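Local coordinates for CBS domain-containing protein CBSX1, chloroplastic (Arabidopsis thaliana, PDB 4GQV) that probably regulates chloroplast thioredoxins through its pair of CBS domains, forming a dimer in which two copies of the chain pack together, at residues Pro22-Val26 with Asp27-Glu31; Glu119-Ala122 with Lys123-Glu127. All blocks are in the same frame, centred on the assembly; numbering follows the deposited sequence.

This chain is the CBS-pair portion of a longer protein. Contacts 1 and 2 are both local, one in each of its two CBS repeats: contact 1 is a loop running into the first turn of helix 26-36, and contact 2 lies within helix 118-127. Contact 1 comes first in sequence. They do not touch: their centres lie about 30 Å apart and their nearest atoms about 21 Å, on opposite sides of the centre of the chain. Each helix sets acidic or basic side chains outward and packs most of its aliphatic ones against the domain. Both contacts also reach the second subunit, through Leu30 and Leu126, so each repeat contributes to the dimer.

Contact 1: Pro22-Val26 with Asp27-Glu31; sequences PTTTV and DEALE
With chi1 at 69°, Thr25 holds OG1 between its own backbone N and carbonyl carbon, facing the first turn of the helix, while Glu28 sets CG anti to its carbonyl carbon (chi1 -72°) and runs extended back toward the loop. The two side chains cross at about a right angle and form a capping box. Thr25 OG1 accepts from Glu28 N at 3.0 Å, and in return Glu28 OE1 takes a weak, long but nearly straight bond from Thr25 N at 3.3 Å. Threonine suits this N-cap because its short hydroxyl can reach an amide of the first turn that has no carbonyl before it; glutamate has the length to answer. With an alanine at this N-cap, the amide of Glu28 would probably be left without its side-chain acceptor, and the box reduced to its weak half. The helical ladder begins here, with Ala29 N bonded to Thr25 O at 3.0 Å and Leu30 N to Val26 O. Thr24 CG2 rests on Glu28 CB at 3.4 Å, while Thr24 OG1 accepts from the backbone N of Lys21. Val26 and Leu30 lie side by side, CG1 to CD1 3.7 Å. Inward, Val26 packs on Leu104 and Ala29 on Val101, both of helix 101-104; Ala29 also meets Phe41 of strand 40-44, and Leu30 touches Val152 of the second subunit.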
loop_
_atom_site.group_PDB
_atom_site.type_symbol
_atom_site.label_atom_id
_atom_site.label_comp_id
_atom_site.label_asym_id
_atom_site.label_seq_id
_atom_site.Cartn_x
_atom_site.Cartn_y
_atom_site.Cartn_z
ATOM N N PRO A 22 0.787 -17.254 -12.905
ATOM C CA PRO A 22 1.134 -18.309 -11.937
ATOM C C PRO A 22 2.544 -18.897 -12.179
ATOM O O PRO A 22 3.079 -19.561 -11.285
ATOM C CB PRO A 22 0.069 -19.388 -12.186
ATOM C CG PRO A 22 -0.995 -18.734 -12.992
ATOM C CD PRO A 22 -0.344 -17.637 -13.762
ATOM N N THR A 23 3.111 -18.668 -13.369
ATOM C CA THR A 23 4.453 -19.150 -13.728
ATOM C C THR A 23 5.515 -18.211 -13.196
ATOM O O THR A 23 6.701 -18.531 -13.225
ATOM C CB THR A 23 4.686 -19.236 -15.268
ATOM O OG1 THR A 23 4.450 -17.952 -15.872
ATOM C CG2 THR A 23 3.792 -20.262 -15.880
ATOM N N THR A 24 5.104 -17.029 -12.754
ATOM C CA THR A 24 6.070 -16.102 -12.180
ATOM C C THR A 24 6.637 -16.702 -10.892
ATOM O O THR A 24 5.890 -17.298 -10.114
ATOM C CB THR A 24 5.426 -14.747 -11.946
ATOM O OG1 THR A 24 4.931 -14.259 -13.199
ATOM C CG2 THR A 24 6.412 -13.743 -11.372
ATOM N N THR A 25 7.959 -16.595 -10.704
ATOM C CA THR A 25 8.621 -17.072 -9.484
ATOM C C THR A 25 8.463 -16.051 -8.369
ATOM O O THR A 25 8.323 -14.853 -8.635
ATOM C CB THR A 25 10.153 -17.283 -9.677
ATOM O OG1 THR A 25 10.803 -16.011 -9.833
ATOM C CG2 THR A 25 10.459 -18.151 -10.885
ATOM N N VAL A 26 8.528 -16.526 -7.129
ATOM C CA VAL A 26 8.397 -15.673 -5.948
ATOM C C VAL A 26 9.419 -14.544 -5.976
ATOM O O VAL A 26 9.147 -13.442 -5.502
ATOM C CB VAL A 26 8.519 -16.502 -4.634
ATOM C CG1 VAL A 26 8.677 -15.609 -3.422
ATOM C CG2 VAL A 26 7.313 -17.422 -4.462
ATOM N N ASP A 27 10.579 -14.808 -6.569
ATOM C CA ASP A 27 11.646 -13.813 -6.625
ATOM C C ASP A 27 11.360 -12.755 -7.689
ATOM O O ASP A 27 11.669 -11.568 -7.515
ATOM C CB ASP A 27 13.001 -14.484 -6.877
ATOM C CG ASP A 27 13.362 -15.507 -5.804
ATOM O OD1 ASP A 27 12.982 -15.305 -4.624
ATOM O OD2 ASP A 27 14.035 -16.512 -6.139
ATOM N N GLU A 28 10.762 -13.185 -8.793
ATOM C CA GLU A 28 10.332 -12.240 -9.819
ATOM C C GLU A 28 9.264 -11.315 -9.247
ATOM O O GLU A 28 9.259 -10.115 -9.512
ATOM C CB GLU A 28 9.739 -12.964 -11.016
ATOM C CG GLU A 28 10.697 -13.716 -11.898
ATOM C CD GLU A 28 10.006 -14.194 -13.160
ATOM O OE1 GLU A 28 9.740 -15.408 -13.275
ATOM O OE2 GLU A 28 9.708 -13.344 -14.024
ATOM N N ALA A 29 8.369 -11.886 -8.451
ATOM C CA ALA A 29 7.253 -11.130 -7.896
ATOM C C ALA A 29 7.758 -10.170 -6.825
ATOM O O ALA A 29 7.371 -9.004 -6.791
ATOM C CB ALA A 29 6.205 -12.071 -7.337
ATOM N N LEU A 30 8.654 -10.660 -5.971
ATOM C CA LEU A 30 9.281 -9.821 -4.952
ATOM C C LEU A 30 10.018 -8.651 -5.592
ATOM O O LEU A 30 9.955 -7.512 -5.107
ATOM C CB LEU A 30 10.227 -10.649 -4.081
ATOM C CG LEU A 30 9.528 -11.481 -3.006
ATOM C CD1 LEU A 30 10.449 -12.553 -2.441
ATOM C CD2 LEU A 30 9.023 -10.578 -1.893
ATOM N N GLU A 31 10.691 -8.932 -6.701
ATOM C CA GLU A 31 11.359 -7.889 -7.460
ATOM C C GLU A 31 10.335 -6.862 -7.937
ATOM O O GLU A 31 10.451 -5.664 -7.630
ATOM C CB GLU A 31 12.120 -8.496 -8.643
ATOM C CG GLU A 31 13.292 -7.642 -9.152
ATOM C CD GLU A 31 14.534 -8.476 -9.475
ATOM O OE1 GLU A 31 14.626 -9.617 -8.965
ATOM O OE2 GLU A 31 15.416 -7.997 -10.230
#

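Contact 2: Glu119-Ala122 with Lys123-Glu127; sequences EDAA and KILLE
Asp120 and Lys123 lie side by side, one turn apart on the outer face of the helix, and are joined by a salt bridge. Lys123 NZ gives a hydrogen bond to Asp120 OD1 at 3.0 Å, meeting the oxygen nearly along its C-O axis. The lysine chain bends at chi2 (136°), carrying CD over Glu119 O, 3.1 Å away, and the ammonium back toward the start of the helix.

Four consecutive backbone carbonyls are satisfied in the i to i+4 pattern: Glu119 O by Lys123 N, Asp120 O by Ile124 N, Ala121 O by Leu125 N at 2.9 Å, and Ala122 O by Leu126 N at 2.8 Å. Leu126 N also gives a second, weak bond to Lys123 O. At the helix start, Glu119 N bonds to Asn117 OD1. Ile124 O accepts from both Glu127 N and the hydroxyl of Thr128, and Leu125 O from the guanidinium of Arg148. Small Ala121 and Ala122 suit the buried face. Ala122 and Leu125 pack on Val151 of helix 148-156, and Leu126 on Leu62 of the second subunit. Strand 106-107, helix 118-127, strands 134-136 and 142-145 and helix 148-156 follow the beta-alpha-beta-beta-alpha order of a CBS domain.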
loop_
_atom_site.group_PDB
_atom_site.type_symbol
_atom_site.label_atom_id
_atom_site.label_comp_id
_atom_site.label_asym_id
_atom_site.label_seq_id
_atom_site.Cartn_x
_atom_site.Cartn_y
_atom_site.Cartn_z
ATOM N N GLU A 119 -20.364 3.546 -7.349
ATOM C CA GLU A 119 -20.778 3.708 -5.954
ATOM C C GLU A 119 -20.824 2.385 -5.200
ATOM O O GLU A 119 -20.597 2.348 -4.003
ATOM C CB GLU A 119 -22.148 4.389 -5.879
ATOM C CG GLU A 119 -22.100 5.867 -5.529
ATOM C CD GLU A 119 -22.025 6.127 -4.033
ATOM O OE1 GLU A 119 -20.898 6.155 -3.483
ATOM O OE2 GLU A 119 -23.097 6.311 -3.407
ATOM N N ASP A 120 -21.144 1.312 -5.915
ATOM C CA ASP A 120 -21.150 -0.038 -5.360
ATOM C C ASP A 120 -19.724 -0.460 -5.019
ATOM O O ASP A 120 -19.444 -0.914 -3.909
ATOM C CB ASP A 120 -21.777 -1.032 -6.349
ATOM C CG ASP A 120 -23.225 -0.703 -6.674
ATOM O OD1 ASP A 120 -23.891 -0.065 -5.842
ATOM O OD2 ASP A 120 -23.702 -1.082 -7.761
ATOM N N ALA A 121 -18.831 -0.300 -5.992
ATOM C CA ALA A 121 -17.406 -0.495 -5.775
ATOM C C ALA A 121 -16.967 0.295 -4.568
ATOM O O ALA A 121 -16.249 -0.201 -3.727
ATOM C CB ALA A 121 -16.631 -0.050 -6.992
ATOM N N ALA A 122 -17.432 1.530 -4.484
ATOM C CA ALA A 122 -17.051 2.431 -3.419
ATOM C C ALA A 122 -17.517 1.895 -2.094
ATOM O O ALA A 122 -16.749 1.884 -1.151
ATOM C CB ALA A 122 -17.606 3.806 -3.672
ATOM N N LYS A 123 -18.752 1.411 -2.031
ATOM C CA LYS A 123 -19.248 0.756 -0.819
ATOM C C LYS A 123 -18.312 -0.373 -0.387
ATOM O O LYS A 123 -17.871 -0.407 0.764
ATOM C CB LYS A 123 -20.666 0.206 -1.012
ATOM C CG LYS A 123 -21.743 1.262 -1.104
ATOM C CD LYS A 123 -22.703 0.950 -2.227
ATOM C CE LYS A 123 -23.828 1.950 -2.312
ATOM N NZ LYS A 123 -24.619 1.736 -3.578
ATOM N N ILE A 124 -17.993 -1.289 -1.302
ATOM C CA ILE A 124 -17.118 -2.390 -0.905
ATOM C C ILE A 124 -15.786 -1.872 -0.382
ATOM O O ILE A 124 -15.378 -2.180 0.736
ATOM C CB ILE A 124 -16.837 -3.368 -2.051
ATOM C CG1 ILE A 124 -18.143 -3.991 -2.547
ATOM C CG2 ILE A 124 -15.875 -4.436 -1.575
ATOM C CD1 ILE A 124 -18.931 -4.629 -1.446
ATOM N N LEU A 125 -15.116 -1.074 -1.198
ATOM C CA LEU A 125 -13.839 -0.513 -0.812
ATOM C C LEU A 125 -13.902 0.155 0.557
ATOM O O LEU A 125 -12.994 0.005 1.369
ATOM C CB LEU A 125 -13.351 0.486 -1.860
ATOM C CG LEU A 125 -12.528 -0.052 -3.038
ATOM C CD1 LEU A 125 -11.859 -1.399 -2.704
ATOM C CD2 LEU A 125 -13.347 -0.142 -4.316
ATOM N N LEU A 126 -14.992 0.860 0.824
ATOM C CA LEU A 126 -15.070 1.692 2.017
ATOM C C LEU A 126 -15.644 0.991 3.247
ATOM O O LEU A 126 -15.678 1.570 4.316
ATOM C CB LEU A 126 -15.842 2.985 1.721
ATOM C CG LEU A 126 -15.260 3.903 0.637
ATOM C CD1 LEU A 126 -16.299 4.917 0.165
ATOM C CD2 LEU A 126 -13.993 4.595 1.121
ATOM N N GLU A 127 -16.093 -0.249 3.101
ATOM C CA GLU A 127 -16.696 -0.967 4.222
ATOM C C GLU A 127 -16.007 -2.301 4.517
ATOM O O GLU A 127 -16.521 -3.115 5.282
ATOM C CB GLU A 127 -18.175 -1.240 3.939
ATOM C CG GLU A 127 -19.127 -0.089 4.189
ATOM C CD GLU A 127 -20.556 -0.460 3.814
ATOM O OE1 GLU A 127 -21.506 0.247 4.233
ATOM O OE2 GLU A 127 -20.714 -1.473 3.092
#